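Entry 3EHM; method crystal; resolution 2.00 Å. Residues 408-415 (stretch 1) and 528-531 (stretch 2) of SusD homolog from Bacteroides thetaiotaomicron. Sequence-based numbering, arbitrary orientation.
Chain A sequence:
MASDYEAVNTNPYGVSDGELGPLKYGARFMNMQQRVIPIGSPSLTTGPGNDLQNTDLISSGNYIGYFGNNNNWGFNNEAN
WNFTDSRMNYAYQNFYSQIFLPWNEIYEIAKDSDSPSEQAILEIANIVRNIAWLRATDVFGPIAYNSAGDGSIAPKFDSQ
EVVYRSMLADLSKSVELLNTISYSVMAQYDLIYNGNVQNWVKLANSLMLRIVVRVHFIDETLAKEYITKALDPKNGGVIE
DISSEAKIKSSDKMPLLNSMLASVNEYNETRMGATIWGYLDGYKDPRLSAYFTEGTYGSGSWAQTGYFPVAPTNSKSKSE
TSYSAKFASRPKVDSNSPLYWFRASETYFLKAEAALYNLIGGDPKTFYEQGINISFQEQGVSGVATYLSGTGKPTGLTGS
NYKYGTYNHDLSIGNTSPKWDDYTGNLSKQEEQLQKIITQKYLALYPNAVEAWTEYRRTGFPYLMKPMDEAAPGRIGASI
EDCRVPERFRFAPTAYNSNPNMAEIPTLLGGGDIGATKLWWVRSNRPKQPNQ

Stretch 1 408-415: NHDLSIGN
Stretch 2 (528-531) KQPN

Two irregular segments of one chain, 408-415 and 528-531, meet without helix or strand on either side, and the contact is made chiefly by one long polar side chain and a small apolar patch beside it. Together they bury 282 Å² of surface, most of it on Gln529, Ile413 and Pro530. The nearest CA atoms across the contact are those of Gly414 and Pro530, 6.1 Å apart.

The first segment begins extended, with phi/psi of -160/143 at Asn408 and -164/122 at His409, and then folds into two overlapping turns. A type I turn runs from Asp410 to Ile413, with Leu411 at -69/-18 and Ser412 at -72/-29. A type II turn runs from Ser412 to Asn415, with Ile413 at -51/113 and Gly414 at 65/16, and is closed by the backbone hydrogen bond from Asn415 N to Ser412 O, 2.9 Å. Asp410 (chi1 t) braces the first turn from its side chain: its OD1 accepts from Ser412 N at 3.0 Å and from Ser412 OG at a very short 2.5 Å, the serine being in the p rotamer.

These turns leave backbone carbonyls facing the second segment, and Gln529 is built to reach them. It is buried, at phi/psi -66/136, with chi1 and chi2 both t and chi3 near 28°. Its CA-to-CB bond points sideways, but the extended chain carries the amide into the turn region. There Gln529 NE2 donates to Ile413 O at 2.9 Å with a nearly straight angle of 163°, the principal polar link, and makes a weak hydrogen bond to Asp410 O at 3.2 Å, bent to 123°. A primary amide has two hydrogens to offer, which suits a site lined with carbonyl oxygens. The other end of the amide, OE1, is hydrogen-bonded elsewhere in the structure; it also lies 2.9 Å from His409 CE1, at the edge of the imidazole and near its plane. The histidine reaches it with chi1 t and chi2 near -79°.

Beside this polar center, Ile413 and Pro530 supply the apolar part of the contact. Both CA-to-CB bonds point toward the opposing segment, and Ile413 CG2 packs 4.0 Å from Pro530 CB. Ile413 adopts chi1 m and chi2 t, so that its CD1 extends to 4.1 Å from Asn531 O. The same residue thus contributes a carbonyl to the glutamine and a branched hydrocarbon surface to the proline. Pro530, at -56/158 with a C-gamma exo pucker, presents a compact ring and has no amide hydrogen to satisfy.

Gly414 fits the narrow space next to that ring. Its CA is 4.2 Å from Pro530 CD, and an ideally placed CB would point toward the proline and come within 2.7 Å of Pro530 CG, a clash. Its positive phi independently favors glycine, so turn geometry and close packing make the same demand.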

ATOM      1  N   ASN A 408     -19.711 -16.052  -4.387  1.00 20.71           N
ATOM      2  CA  ASN A 408     -20.562 -14.988  -4.878  1.00 20.75           C
ATOM      3  C   ASN A 408     -20.646 -13.879  -3.843  1.00 20.22           C
ATOM      4  O   ASN A 408     -20.662 -14.129  -2.637  1.00 20.22           O
ATOM      5  CB  ASN A 408     -21.965 -15.514  -5.193  1.00 23.73           C
ATOM      6  CG  ASN A 408     -22.764 -15.823  -3.947  1.00 24.15           C
ATOM      7  OD1 ASN A 408     -23.197 -14.918  -3.237  1.00 28.94           O
ATOM      8  ND2 ASN A 408     -22.956 -17.104  -3.670  1.00 26.98           N
ATOM      9  N   HIS A 409     -20.677 -12.650  -4.336  1.00 18.84           N
ATOM     10  CA  HIS A 409     -20.794 -11.478  -3.492  1.00 18.74           C
ATOM     11  C   HIS A 409     -21.202 -10.319  -4.384  1.00 18.53           C
ATOM     12  O   HIS A 409     -20.520 -10.004  -5.359  1.00 18.38           O
ATOM     13  CB  HIS A 409     -19.471 -11.164  -2.792  1.00 18.89           C
ATOM     14  CG  HIS A 409     -19.551  -9.985  -1.875  1.00 19.24           C
ATOM     15  ND1 HIS A 409     -19.505  -8.684  -2.331  1.00 19.90           N
ATOM     16  CD2 HIS A 409     -19.749  -9.906  -0.538  1.00 18.56           C
ATOM     17  CE1 HIS A 409     -19.675  -7.857  -1.315  1.00 17.75           C
ATOM     18  NE2 HIS A 409     -19.827  -8.572  -0.215  1.00 20.69           N
ATOM     19  N   ASP A 410     -22.331  -9.700  -4.062  1.00 18.31           N
ATOM     20  CA  ASP A 410     -22.807  -8.580  -4.846  1.00 18.34           C
ATOM     21  C   ASP A 410     -22.155  -7.304  -4.335  1.00 17.72           C
ATOM     22  O   ASP A 410     -22.604  -6.706  -3.358  1.00 15.94           O
ATOM     23  CB  ASP A 410     -24.323  -8.452  -4.752  1.00 19.97           C
ATOM     24  CG  ASP A 410     -24.873  -7.484  -5.774  1.00 20.78           C
ATOM     25  OD1 ASP A 410     -24.084  -6.659  -6.281  1.00 23.23           O
ATOM     26  OD2 ASP A 410     -26.080  -7.540  -6.072  1.00 24.99           O
ATOM     27  N   LEU A 411     -21.087  -6.898  -5.006  1.00 16.69           N
ATOM     28  CA  LEU A 411     -20.344  -5.704  -4.635  1.00 16.20           C
ATOM     29  C   LEU A 411     -21.125  -4.407  -4.872  1.00 15.57           C
ATOM     30  O   LEU A 411     -20.785  -3.370  -4.309  1.00 15.62           O
ATOM     31  CB  LEU A 411     -19.031  -5.664  -5.423  1.00 15.26           C
ATOM     32  CG  LEU A 411     -17.981  -4.617  -5.047  1.00 18.40           C
ATOM     33  CD1 LEU A 411     -17.535  -4.825  -3.600  1.00 17.34           C
ATOM     34  CD2 LEU A 411     -16.790  -4.742  -5.989  1.00 17.23           C
ATOM     35  N   SER A 412     -22.170  -4.466  -5.693  1.00 15.35           N
ATOM     36  CA  SER A 412     -22.952  -3.267  -6.008  1.00 16.39           C
ATOM     37  C   SER A 412     -23.830  -2.764  -4.874  1.00 17.50           C
ATOM     38  O   SER A 412     -24.104  -1.568  -4.785  1.00 16.52           O
ATOM     39  CB  SER A 412     -23.840  -3.516  -7.233  1.00 18.60           C
ATOM     40  OG  SER A 412     -24.885  -4.423  -6.926  1.00 17.51           O
ATOM     41  N   ILE A 413     -24.267  -3.678  -4.015  1.00 18.29           N
ATOM     42  CA  ILE A 413     -25.151  -3.345  -2.901  1.00 18.87           C
ATOM     43  C   ILE A 413     -24.685  -2.179  -2.040  1.00 17.60           C
ATOM     44  O   ILE A 413     -23.674  -2.268  -1.341  1.00 15.75           O
ATOM     45  CB  ILE A 413     -25.374  -4.567  -1.991  1.00 21.07           C
ATOM     46  CG1 ILE A 413     -25.993  -5.709  -2.802  1.00 23.45           C
ATOM     47  CG2 ILE A 413     -26.282  -4.188  -0.828  1.00 22.75           C
ATOM     48  CD1 ILE A 413     -26.168  -7.005  -2.024  1.00 26.26           C
ATOM     49  N   GLY A 414     -25.445  -1.088  -2.097  1.00 16.02           N
ATOM     50  CA  GLY A 414     -25.135   0.098  -1.317  1.00 17.12           C
ATOM     51  C   GLY A 414     -23.836   0.770  -1.718  1.00 16.42           C
ATOM     52  O   GLY A 414     -23.313   1.603  -0.975  1.00 16.19           O
ATOM     53  N   ASN A 415     -23.322   0.423  -2.893  1.00 15.89           N
ATOM     54  CA  ASN A 415     -22.064   0.993  -3.365  1.00 15.33           C
ATOM     55  C   ASN A 415     -22.289   2.273  -4.164  1.00 15.78           C
ATOM     56  O   ASN A 415     -23.423   2.615  -4.505  1.00 17.40           O
ATOM     57  CB  ASN A 415     -21.299  -0.051  -4.190  1.00 14.62           C
ATOM     58  CG  ASN A 415     -19.812  -0.079  -3.862  1.00 14.45           C
ATOM     59  OD1 ASN A 415     -19.197  -1.148  -3.781  1.00 17.14           O
ATOM     60  ND2 ASN A 415     -19.228   1.093  -3.678  1.00  9.44           N
ATOM     61  N   LYS A 528     -19.850  -0.087   6.931  1.00 20.49           N
ATOM     62  CA  LYS A 528     -19.803  -1.466   6.451  1.00 21.88           C
ATOM     63  C   LYS A 528     -20.811  -1.586   5.312  1.00 21.10           C
ATOM     64  O   LYS A 528     -21.860  -0.944   5.345  1.00 21.17           O
ATOM     65  CB  LYS A 528     -20.188  -2.425   7.574  1.00 23.86           C
ATOM     66  CG  LYS A 528     -19.196  -2.449   8.721  1.00 27.22           C
ATOM     67  CD  LYS A 528     -19.836  -2.933  10.013  1.00 29.95           C
ATOM     68  CE  LYS A 528     -20.403  -4.335   9.885  1.00 31.82           C
ATOM     69  NZ  LYS A 528     -20.948  -4.812  11.193  1.00 33.92           N
ATOM     70  N   GLN A 529     -20.502  -2.397   4.304  1.00 19.99           N
ATOM     71  CA  GLN A 529     -21.425  -2.566   3.186  1.00 19.28           C
ATOM     72  C   GLN A 529     -22.698  -3.257   3.671  1.00 19.73           C
ATOM     73  O   GLN A 529     -22.630  -4.226   4.421  1.00 17.15           O
ATOM     74  CB  GLN A 529     -20.790  -3.407   2.075  1.00 19.52           C
ATOM     75  CG  GLN A 529     -21.734  -3.649   0.899  1.00 19.04           C
ATOM     76  CD  GLN A 529     -21.121  -4.505  -0.189  1.00 22.09           C
ATOM     77  OE1 GLN A 529     -20.247  -5.333   0.072  1.00 21.69           O
ATOM     78  NE2 GLN A 529     -21.594  -4.327  -1.418  1.00 21.99           N
ATOM     79  N   PRO A 530     -23.876  -2.765   3.248  1.00 20.80           N
ATOM     80  CA  PRO A 530     -25.151  -3.363   3.658  1.00 22.88           C
ATOM     81  C   PRO A 530     -25.196  -4.847   3.303  1.00 25.10           C
ATOM     82  O   PRO A 530     -24.482  -5.299   2.410  1.00 25.09           O
ATOM     83  CB  PRO A 530     -26.185  -2.563   2.864  1.00 22.70           C
ATOM     84  CG  PRO A 530     -25.524  -1.241   2.656  1.00 21.30           C
ATOM     85  CD  PRO A 530     -24.099  -1.624   2.341  1.00 21.12           C
ATOM     86  N   ASN A 531     -26.046  -5.593   3.997  1.00 27.96           N
ATOM     87  CA  ASN A 531     -26.189  -7.024   3.757  1.00 31.07           C
ATOM     88  C   ASN A 531     -27.037  -7.341   2.528  1.00 31.95           C
ATOM     89  O   ASN A 531     -26.674  -8.296   1.802  1.00 32.88           O
ATOM     90  CB  ASN A 531     -26.778  -7.695   4.996  1.00 32.93           C
ATOM     91  CG  ASN A 531     -25.863  -7.584   6.194  1.00 34.68           C
ATOM     92  OD1 ASN A 531     -24.720  -8.051   6.159  1.00 36.95           O
ATOM     93  ND2 ASN A 531     -26.350  -6.957   7.259  1.00 37.03           N
TER